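Protein-tyrosine-phosphatase PTP1 (Arabidopsis thaliana, PDB 6KRW) removes phosphate from tyrosine residues of proteins, among them the MAP kinases MPK6 and, in vitro, MPK4, and so modulates plant defence. Local coordinates at residues W121-Q126 and L182-Y186; S176-L182 and V196-P202; L10-H14 and L302-T306. All blocks are in the same frame, centred on the assembly; numbering follows the deposited sequence.

Contact 1: W121-Q126 and L182-Y186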
loop_
_atom_site.group_PDB
_atom_site.type_symbol
_atom_site.label_atom_id
_atom_site.label_comp_id
_atom_site.label_asym_id
_atom_site.label_seq_id
_atom_site.Cartn_x
_atom_site.Cartn_y
_atom_site.Cartn_z
ATOM N N TRP A 121 5.661 6.000 13.190
ATOM C CA TRP A 121 4.741 5.516 14.231
ATOM C C TRP A 121 3.798 6.616 14.687
ATOM O O TRP A 121 2.649 6.285 15.023
ATOM C CB TRP A 121 5.525 4.875 15.378
ATOM C CG TRP A 121 6.051 3.533 14.984
ATOM C CD1 TRP A 121 7.356 3.163 14.844
ATOM C CD2 TRP A 121 5.260 2.381 14.667
ATOM N NE1 TRP A 121 7.437 1.842 14.474
ATOM C CE2 TRP A 121 6.168 1.338 14.361
ATOM C CE3 TRP A 121 3.881 2.129 14.620
ATOM C CZ2 TRP A 121 5.723 0.064 14.005
ATOM C CZ3 TRP A 121 3.446 0.868 14.268
ATOM C CH2 TRP A 121 4.361 -0.141 13.951
ATOM N N GLU A 122 4.261 7.875 14.687
ATOM C CA GLU A 122 3.371 9.001 15.038
ATOM C C GLU A 122 2.241 9.053 14.003
ATOM O O GLU A 122 1.078 9.227 14.402
ATOM C CB GLU A 122 4.157 10.298 15.063
ATOM C CG GLU A 122 3.317 11.465 15.510
ATOM C CD GLU A 122 3.009 11.532 16.989
ATOM O OE1 GLU A 122 3.818 11.049 17.767
ATOM O OE2 GLU A 122 1.978 12.135 17.361
ATOM N N MET A 123 2.571 8.854 12.730
ATOM C CA MET A 123 1.534 8.826 11.663
ATOM C C MET A 123 0.551 7.672 11.925
ATOM O O MET A 123 -0.665 7.847 11.815
ATOM C CB MET A 123 2.185 8.658 10.290
ATOM C CG MET A 123 1.171 8.556 9.181
ATOM S SD MET A 123 1.941 8.460 7.537
ATOM C CE MET A 123 2.680 6.816 7.612
ATOM N N VAL A 124 1.065 6.486 12.272
ATOM C CA VAL A 124 0.194 5.305 12.543
ATOM C C VAL A 124 -0.799 5.656 13.654
ATOM O O VAL A 124 -1.995 5.340 13.524
ATOM C CB VAL A 124 1.046 4.083 12.932
ATOM C CG1 VAL A 124 0.179 2.956 13.450
ATOM C CG2 VAL A 124 1.917 3.628 11.781
ATOM N N ILE A 125 -0.308 6.250 14.736
ATOM C CA ILE A 125 -1.197 6.589 15.880
ATOM C C ILE A 125 -2.177 7.684 15.458
ATOM O O ILE A 125 -3.389 7.521 15.697
ATOM C CB ILE A 125 -0.358 6.996 17.098
ATOM C CG1 ILE A 125 0.499 5.818 17.566
ATOM C CG2 ILE A 125 -1.257 7.535 18.203
ATOM C CD1 ILE A 125 1.503 6.192 18.642
ATOM N N GLN A 126 -1.679 8.767 14.856
ATOM C CA GLN A 126 -2.537 9.934 14.534
ATOM C C GLN A 126 -3.626 9.542 13.536
ATOM O O GLN A 126 -4.746 10.047 13.663
ATOM C CB GLN A 126 -1.682 11.066 13.978
ATOM C CG GLN A 126 -0.805 11.748 15.028
ATOM C CD GLN A 126 -0.142 12.996 14.499
ATOM O OE1 GLN A 126 -0.367 13.392 13.350
ATOM N NE2 GLN A 126 0.677 13.614 15.337
ATOM N N LEU A 182 1.022 -6.066 16.717
ATOM C CA LEU A 182 1.857 -5.045 17.373
ATOM C C LEU A 182 0.973 -4.178 18.253
ATOM O O LEU A 182 -0.229 -4.010 17.972
ATOM C CB LEU A 182 2.523 -4.163 16.317
ATOM C CG LEU A 182 3.464 -4.881 15.353
ATOM C CD1 LEU A 182 4.105 -3.883 14.384
ATOM C CD2 LEU A 182 4.490 -5.682 16.145
ATOM N N GLU A 183 1.595 -3.637 19.285
ATOM C CA GLU A 183 0.948 -2.741 20.247
ATOM C C GLU A 183 1.805 -1.492 20.322
ATOM O O GLU A 183 3.002 -1.604 20.642
ATOM C CB GLU A 183 0.851 -3.439 21.589
ATOM C CG GLU A 183 0.522 -2.525 22.743
ATOM C CD GLU A 183 0.478 -3.257 24.073
ATOM O OE1 GLU A 183 -0.089 -4.376 24.119
ATOM O OE2 GLU A 183 1.032 -2.722 25.052
ATOM N N VAL A 184 1.202 -0.346 20.018
ATOM C CA VAL A 184 1.927 0.945 19.999
ATOM C C VAL A 184 1.179 1.921 20.905
ATOM O O VAL A 184 -0.062 1.885 20.952
ATOM C CB VAL A 184 2.072 1.457 18.553
ATOM C CG1 VAL A 184 0.736 1.867 17.951
ATOM C CG2 VAL A 184 3.065 2.597 18.473
ATOM N N ASN A 185 1.922 2.764 21.609
ATOM C CA ASN A 185 1.286 3.817 22.435
ATOM C C ASN A 185 2.329 4.861 22.822
ATOM O O ASN A 185 3.541 4.601 22.679
ATOM C CB ASN A 185 0.606 3.232 23.675
ATOM C CG ASN A 185 1.577 2.560 24.622
ATOM O OD1 ASN A 185 2.085 1.475 24.340
ATOM N ND2 ASN A 185 1.829 3.195 25.757
ATOM N N TYR A 186 1.854 6.006 23.298
ATOM C CA TYR A 186 2.717 7.005 23.970
ATOM C C TYR A 186 3.012 6.533 25.393
ATOM O O TYR A 186 2.239 5.744 25.969
ATOM C CB TYR A 186 2.047 8.375 24.005
ATOM C CG TYR A 186 1.654 8.911 22.654
ATOM C CD1 TYR A 186 2.608 9.207 21.692
ATOM C CD2 TYR A 186 0.324 9.146 22.345
ATOM C CE1 TYR A 186 2.244 9.704 20.453
ATOM C CE2 TYR A 186 -0.055 9.654 21.113
ATOM C CZ TYR A 186 0.909 9.931 20.163
ATOM O OH TYR A 186 0.532 10.426 18.946
#

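Contact 2: S176-L182 and V196-P202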
loop_
_atom_site.group_PDB
_atom_site.type_symbol
_atom_site.label_atom_id
_atom_site.label_comp_id
_atom_site.label_asym_id
_atom_site.label_seq_id
_atom_site.Cartn_x
_atom_site.Cartn_y
_atom_site.Cartn_z
ATOM N N SER A 176 4.345 -17.730 2.960
ATOM C CA SER A 176 5.538 -16.933 3.362
ATOM C C SER A 176 5.159 -15.592 3.986
ATOM O O SER A 176 6.085 -14.837 4.245
ATOM C CB SER A 176 6.606 -16.742 2.298
ATOM O OG SER A 176 6.793 -17.918 1.528
ATOM N N LEU A 177 3.894 -15.335 4.306
ATOM C CA LEU A 177 3.601 -14.065 5.014
ATOM C C LEU A 177 4.073 -14.177 6.464
ATOM O O LEU A 177 3.977 -15.245 7.013
ATOM C CB LEU A 177 2.102 -13.808 4.958
ATOM C CG LEU A 177 1.523 -13.637 3.561
ATOM C CD1 LEU A 177 0.027 -13.373 3.677
ATOM C CD2 LEU A 177 2.209 -12.489 2.803
ATOM N N MET A 178 4.497 -13.053 7.033
ATOM C CA MET A 178 4.824 -12.892 8.472
ATOM C C MET A 178 3.810 -11.948 9.088
ATOM O O MET A 178 3.674 -10.801 8.557
ATOM C CB MET A 178 6.239 -12.367 8.664
ATOM C CG MET A 178 7.293 -13.428 8.524
ATOM S SD MET A 178 8.942 -12.725 8.514
ATOM C CE MET A 178 8.996 -12.031 6.858
ATOM N N LEU A 179 2.994 -12.446 9.992
ATOM C CA LEU A 179 1.944 -11.711 10.707
ATOM C C LEU A 179 2.438 -11.322 12.085
ATOM O O LEU A 179 2.682 -12.207 12.837
ATOM C CB LEU A 179 0.660 -12.532 10.749
ATOM C CG LEU A 179 0.257 -13.205 9.441
ATOM C CD1 LEU A 179 -0.958 -14.086 9.662
ATOM C CD2 LEU A 179 -0.038 -12.189 8.342
ATOM N N ARG A 180 2.533 -10.031 12.368
ATOM C CA ARG A 180 2.926 -9.513 13.688
ATOM C C ARG A 180 1.804 -8.665 14.259
ATOM O O ARG A 180 1.493 -7.636 13.669
ATOM C CB ARG A 180 4.212 -8.710 13.614
ATOM C CG ARG A 180 5.423 -9.466 13.110
ATOM C CD ARG A 180 6.624 -8.559 13.025
ATOM N NE ARG A 180 7.890 -9.245 12.787
ATOM C CZ ARG A 180 8.403 -9.541 11.586
ATOM N NH1 ARG A 180 7.758 -9.257 10.464
ATOM N NH2 ARG A 180 9.581 -10.134 11.509
ATOM N N ASN A 181 1.238 -9.104 15.368
ATOM C CA ASN A 181 0.279 -8.301 16.160
ATOM C C ASN A 181 1.095 -7.359 17.042
ATOM O O ASN A 181 1.787 -7.819 17.991
ATOM C CB ASN A 181 -0.621 -9.199 16.995
ATOM C CG ASN A 181 -1.819 -8.466 17.549
ATOM O OD1 ASN A 181 -1.685 -7.620 18.430
ATOM N ND2 ASN A 181 -2.994 -8.800 17.046
ATOM N N LEU A 182 1.022 -6.066 16.717
ATOM C CA LEU A 182 1.857 -5.045 17.373
ATOM C C LEU A 182 0.973 -4.178 18.253
ATOM O O LEU A 182 -0.229 -4.010 17.972
ATOM C CB LEU A 182 2.523 -4.163 16.317
ATOM C CG LEU A 182 3.464 -4.881 15.353
ATOM C CD1 LEU A 182 4.105 -3.883 14.384
ATOM C CD2 LEU A 182 4.490 -5.682 16.145
ATOM N N VAL A 196 -2.032 -2.954 16.001
ATOM C CA VAL A 196 -1.786 -2.873 14.545
ATOM C C VAL A 196 -1.353 -4.243 14.050
ATOM O O VAL A 196 -0.376 -4.781 14.599
ATOM C CB VAL A 196 -0.710 -1.821 14.247
ATOM C CG1 VAL A 196 -0.429 -1.771 12.756
ATOM C CG2 VAL A 196 -1.108 -0.457 14.801
ATOM N N LEU A 197 -2.040 -4.762 13.039
ATOM C CA LEU A 197 -1.561 -5.997 12.361
ATOM C C LEU A 197 -0.580 -5.617 11.251
ATOM O O LEU A 197 -0.944 -4.849 10.324
ATOM C CB LEU A 197 -2.722 -6.813 11.791
ATOM C CG LEU A 197 -2.301 -8.128 11.124
ATOM C CD1 LEU A 197 -1.669 -9.087 12.125
ATOM C CD2 LEU A 197 -3.496 -8.765 10.431
ATOM N N HIS A 198 0.640 -6.098 11.384
ATOM C CA HIS A 198 1.747 -5.919 10.427
ATOM C C HIS A 198 1.874 -7.176 9.588
ATOM O O HIS A 198 2.063 -8.278 10.153
ATOM C CB HIS A 198 3.014 -5.537 11.165
ATOM C CG HIS A 198 4.183 -5.174 10.325
ATOM N ND1 HIS A 198 5.057 -6.098 9.793
ATOM C CD2 HIS A 198 4.649 -3.952 9.966
ATOM C CE1 HIS A 198 6.038 -5.486 9.165
ATOM N NE2 HIS A 198 5.783 -4.141 9.225
ATOM N N ILE A 199 1.786 -7.019 8.280
ATOM C CA ILE A 199 1.888 -8.138 7.310
ATOM C C ILE A 199 3.106 -7.888 6.440
ATOM O O ILE A 199 3.110 -6.906 5.695
ATOM C CB ILE A 199 0.595 -8.300 6.492
ATOM C CG1 ILE A 199 -0.643 -8.410 7.376
ATOM C CG2 ILE A 199 0.707 -9.475 5.548
ATOM C CD1 ILE A 199 -1.951 -8.408 6.599
ATOM N N GLN A 200 4.098 -8.764 6.518
ATOM C CA GLN A 200 5.311 -8.644 5.692
ATOM C C GLN A 200 5.383 -9.771 4.660
ATOM O O GLN A 200 5.232 -10.943 5.058
ATOM C CB GLN A 200 6.574 -8.619 6.545
ATOM C CG GLN A 200 7.811 -8.456 5.672
ATOM C CD GLN A 200 9.129 -8.502 6.396
ATOM O OE1 GLN A 200 9.217 -8.914 7.554
ATOM N NE2 GLN A 200 10.173 -8.122 5.682
ATOM N N TYR A 201 5.687 -9.419 3.418
ATOM C CA TYR A 201 5.878 -10.332 2.270
ATOM C C TYR A 201 7.303 -10.160 1.701
ATOM O O TYR A 201 7.549 -9.211 0.985
ATOM C CB TYR A 201 4.803 -10.093 1.218
ATOM C CG TYR A 201 4.899 -11.008 0.034
ATOM C CD1 TYR A 201 5.275 -12.340 0.179
ATOM C CD2 TYR A 201 4.588 -10.564 -1.231
ATOM C CE1 TYR A 201 5.364 -13.192 -0.914
ATOM C CE2 TYR A 201 4.656 -11.398 -2.329
ATOM C CZ TYR A 201 5.032 -12.718 -2.176
ATOM O OH TYR A 201 5.089 -13.508 -3.283
ATOM N N PRO A 202 8.372 -11.021 1.991
ATOM C CA PRO A 202 9.807 -10.884 1.491
ATOM C C PRO A 202 10.124 -11.490 0.113
ATOM O O PRO A 202 11.246 -11.362 -0.326
ATOM C CB PRO A 202 10.563 -11.629 2.611
ATOM C CG PRO A 202 9.616 -12.752 2.981
ATOM C CD PRO A 202 8.236 -12.138 2.927
HETATM O O HOH W 1 5.209 -8.897 9.905
HETATM O O HOH W 2 11.828 -9.616 8.970
#

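Contact 3: L10-H14 and L302-T306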
loop_
_atom_site.group_PDB
_atom_site.type_symbol
_atom_site.label_atom_id
_atom_site.label_comp_id
_atom_site.label_asym_id
_atom_site.label_seq_id
_atom_site.Cartn_x
_atom_site.Cartn_y
_atom_site.Cartn_z
ATOM N N LEU A 10 -22.076 -11.394 -6.977
ATOM C CA LEU A 10 -21.618 -12.533 -7.819
ATOM C C LEU A 10 -21.728 -12.165 -9.303
ATOM O O LEU A 10 -20.787 -12.473 -10.064
ATOM C CB LEU A 10 -22.460 -13.776 -7.512
ATOM C CG LEU A 10 -21.937 -14.645 -6.379
ATOM C CD1 LEU A 10 -22.919 -15.767 -6.090
ATOM C CD2 LEU A 10 -20.558 -15.193 -6.715
ATOM N N ASN A 11 -22.846 -11.564 -9.707
ATOM C CA ASN A 11 -23.031 -11.127 -11.119
ATOM C C ASN A 11 -21.917 -10.146 -11.494
ATOM O O ASN A 11 -21.382 -10.214 -12.617
ATOM C CB ASN A 11 -24.391 -10.474 -11.320
ATOM C CG ASN A 11 -25.530 -11.466 -11.263
ATOM O OD1 ASN A 11 -25.351 -12.643 -11.554
ATOM N ND2 ASN A 11 -26.710 -10.997 -10.899
ATOM N N HIS A 12 -21.570 -9.246 -10.587
ATOM C CA HIS A 12 -20.539 -8.225 -10.909
ATOM C C HIS A 12 -19.170 -8.907 -11.010
ATOM O O HIS A 12 -18.399 -8.567 -11.905
ATOM C CB HIS A 12 -20.599 -7.081 -9.900
ATOM C CG HIS A 12 -21.813 -6.219 -10.068
ATOM N ND1 HIS A 12 -22.427 -6.043 -11.298
ATOM C CD2 HIS A 12 -22.489 -5.439 -9.202
ATOM C CE1 HIS A 12 -23.447 -5.224 -11.162
ATOM N NE2 HIS A 12 -23.501 -4.837 -9.887
ATOM N N CYS A 13 -18.914 -9.894 -10.154
ATOM C CA CYS A 13 -17.623 -10.618 -10.252
ATOM C C CYS A 13 -17.551 -11.414 -11.571
ATOM O O CYS A 13 -16.473 -11.439 -12.184
ATOM C CB CYS A 13 -17.427 -11.541 -9.051
ATOM S SG CYS A 13 -17.106 -10.651 -7.506
ATOM N N HIS A 14 -18.640 -12.076 -11.972
ATOM C CA HIS A 14 -18.656 -12.828 -13.249
ATOM C C HIS A 14 -18.427 -11.867 -14.414
ATOM O O HIS A 14 -17.625 -12.153 -15.309
ATOM C CB HIS A 14 -19.966 -13.610 -13.407
ATOM C CG HIS A 14 -19.985 -14.892 -12.647
ATOM N ND1 HIS A 14 -19.225 -15.981 -13.021
ATOM C CD2 HIS A 14 -20.666 -15.258 -11.546
ATOM C CE1 HIS A 14 -19.436 -16.971 -12.176
ATOM N NE2 HIS A 14 -20.317 -16.548 -11.266
ATOM N N LEU A 302 -13.461 -15.930 -6.072
ATOM C CA LEU A 302 -14.710 -15.323 -5.541
ATOM C C LEU A 302 -15.924 -15.972 -6.217
ATOM O O LEU A 302 -16.989 -16.029 -5.580
ATOM C CB LEU A 302 -14.687 -13.805 -5.749
ATOM C CG LEU A 302 -13.717 -13.042 -4.847
ATOM C CD1 LEU A 302 -13.456 -11.642 -5.387
ATOM C CD2 LEU A 302 -14.230 -12.991 -3.410
ATOM N N THR A 303 -15.759 -16.483 -7.439
ATOM C CA THR A 303 -16.916 -17.014 -8.210
ATOM C C THR A 303 -16.894 -18.541 -8.250
ATOM O O THR A 303 -17.773 -19.113 -8.922
ATOM C CB THR A 303 -16.928 -16.455 -9.633
ATOM O OG1 THR A 303 -15.696 -16.794 -10.277
ATOM C CG2 THR A 303 -17.140 -14.958 -9.636
ATOM N N ALA A 304 -15.922 -19.172 -7.586
ATOM C CA ALA A 304 -15.758 -20.647 -7.692
ATOM C C ALA A 304 -17.066 -21.350 -7.313
ATOM O O ALA A 304 -17.651 -21.024 -6.252
ATOM C CB ALA A 304 -14.604 -21.111 -6.843
ATOM N N GLY A 305 -17.504 -22.275 -8.170
ATOM C CA GLY A 305 -18.708 -23.087 -7.908
ATOM C C GLY A 305 -19.998 -22.314 -8.126
ATOM O O GLY A 305 -21.030 -22.727 -7.573
ATOM N N THR A 306 -19.959 -21.242 -8.920
ATOM C CA THR A 306 -21.180 -20.434 -9.193
ATOM C C THR A 306 -21.351 -20.249 -10.704
ATOM O O THR A 306 -20.370 -20.135 -11.438
ATOM C CB THR A 306 -21.124 -19.089 -8.459
ATOM O OG1 THR A 306 -20.049 -18.310 -8.987
ATOM C CG2 THR A 306 -20.946 -19.261 -6.966
#

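Contact 1: W121-Q126 and L182-Y186
In the protein-tyrosine-phosphatase domain, helix 117-126 lies across strand 178-186 of the mixed sheet, Trp121, Glu122 and Ile125 meeting Leu182, Val184 and Tyr186. The short axes cross at -91° and stand 9.2 Å apart, so little more than one helical turn covers alternate residues of the strand. Val184 forms the middle of the apolar part. Its CG1 lies between the backbone N and the carbonyl carbon (chi1 68°), which leaves CG2 anti to the N and lets that methyl meet both Ile125 CD1, at 3.9 Å, and Trp121 CE3, at 4.0 Å. Farther back along the strand, Trp121 CH2 approaches Leu182 CD1 to 3.8 Å, the two side chains crossing at about a right angle. The indole is fixed in rotation from elsewhere: its NE1 donates to Tyr150 O, and Phe160 packs against the ring.

Toward the end of the strand Tyr186 combines an apolar and a polar contact. Ile125 places CD1 over one face of the Tyr186 ring, 4.3 Å from its centroid and displaced toward the rim, in a CH-pi contact, while its CG2 branch packs near the phenol carbon CZ. The hydroxyl then passes beyond the isoleucine to the carboxylate of Glu122, donating from Tyr186 OH to Glu122 OE2 over 2.7 Å. It arrives from above the carboxylate plane, 53° out of it. A second donor grips the same oxygen from one turn farther along the helix. That donor, Gln126, is itself steadied by the backbones of Asn79 and Pro80, and its NE2 reaches the anti lone pair of Glu122 OE2 at 2.8 Å.

Contact 2: S176-L182 and V196-P202
Met178 O is gripped from two directions: Gln200 N donates to it at 2.9 Å, with a nearly straight N-H...O angle of 170°, and water 1 donates to it at 2.8 Å. The pair belongs to the antiparallel beta hairpin of strands 178-186 and 194-200, inside the mixed sheet of the phosphatase domain. Hydrogen-bonded pairs Met178-Gln200, Arg180-His198 and Leu182-Val196 send their side chains to one face, and the non-hydrogen-bonded pairs Leu179-Ile199 and Asn181-Leu197 send theirs to the other.

On the first face Arg180 and Gln200 run side by side. The arginine chain, extended from CG to NE, lets NH1 donate to Gln200 OE1 over a long 3.3 Å, with the guanidinium and amide planes 40° apart. NH1 also donates to water 1 at 2.6 Å, and this water meets His198 ND1 at the edge of the imidazole, in its plane. The other ring nitrogen, NE2, is bonded to Tyr150 OH. A leucine in place of Arg180 would probably leave Gln200 OE1 without the arginine donor and water 1 without one of its mates, although Gln200 NE2 would keep its bond to Thr136 O.

On the other face Leu179 CD2 lies 3.9 Å from Ile199 CG1. Where the strands give way to loop, the side chain of Tyr201 comes within about 9 Å of that of Cys237, the catalytic nucleophile. There it packs on helix 214-223 and takes Leu177 CD2 against its CB at 3.9 Å.

Contact 3: L10-H14 and L302-T306
His14 and Thr303 form the tight side of a helix-helix contact that brings the N-terminal helix 7-24 against the last turn of helix 285-303. The threonine methyl sits squarely over the imidazole, Thr303 CG2 lying 3.9 Å from the centroid of the His14 ring and 6° off its normal, a CH-pi contact. The same methyl presses on Cys13 CB at 3.5 Å, closer than usual van der Waals contact. Its direction follows from the torsion of Thr303 (chi1 58°): OG1 turns back to Leu299 O of its own helix, and CG2 is left for the partner. Next to it in the chain, Leu302 brings CD1 to Cys13 SG, more distantly, at 4.3 Å, with Ile254 and Leu258 of helix 242-259 nearby.

The other side is looser and faces solvent. A type II beta turn from Thr303 to Thr306, with Gly305 at positive phi, folds the exposed end of the chain back over the N-terminal helix. Leu10 and Thr306 meet there tip to tip, Leu10 CD1 lying 4.1 Å from Thr306 CG2. One polar bond holds this margin: His14 NE2 donates to Thr306 OG1 at 2.9 Å, the acceptor lying 19° out of the ring plane.

How the contacts relate
From the N terminus, helix 7-24 supplies the first half of contact 3, which is completed only by the last residues of the chain; the loop it closes takes in nearly everything else, contacts 1 and 2 included. Helix 117-126 opens contact 1, and strand 178-186 follows, serving contact 2 with its first half and contact 1 with its second. Residues 196-202 then complete contact 2, so these two cross along the chain. They share Leu182 and touch where Val124 CG1 meets Val196 CG2, binding helix to hairpin. Contact 3 joins the N-terminal helix to the C-terminal end of the chain, about 16 Å from contact 2 and about 26 Å from contact 1, nearest atoms.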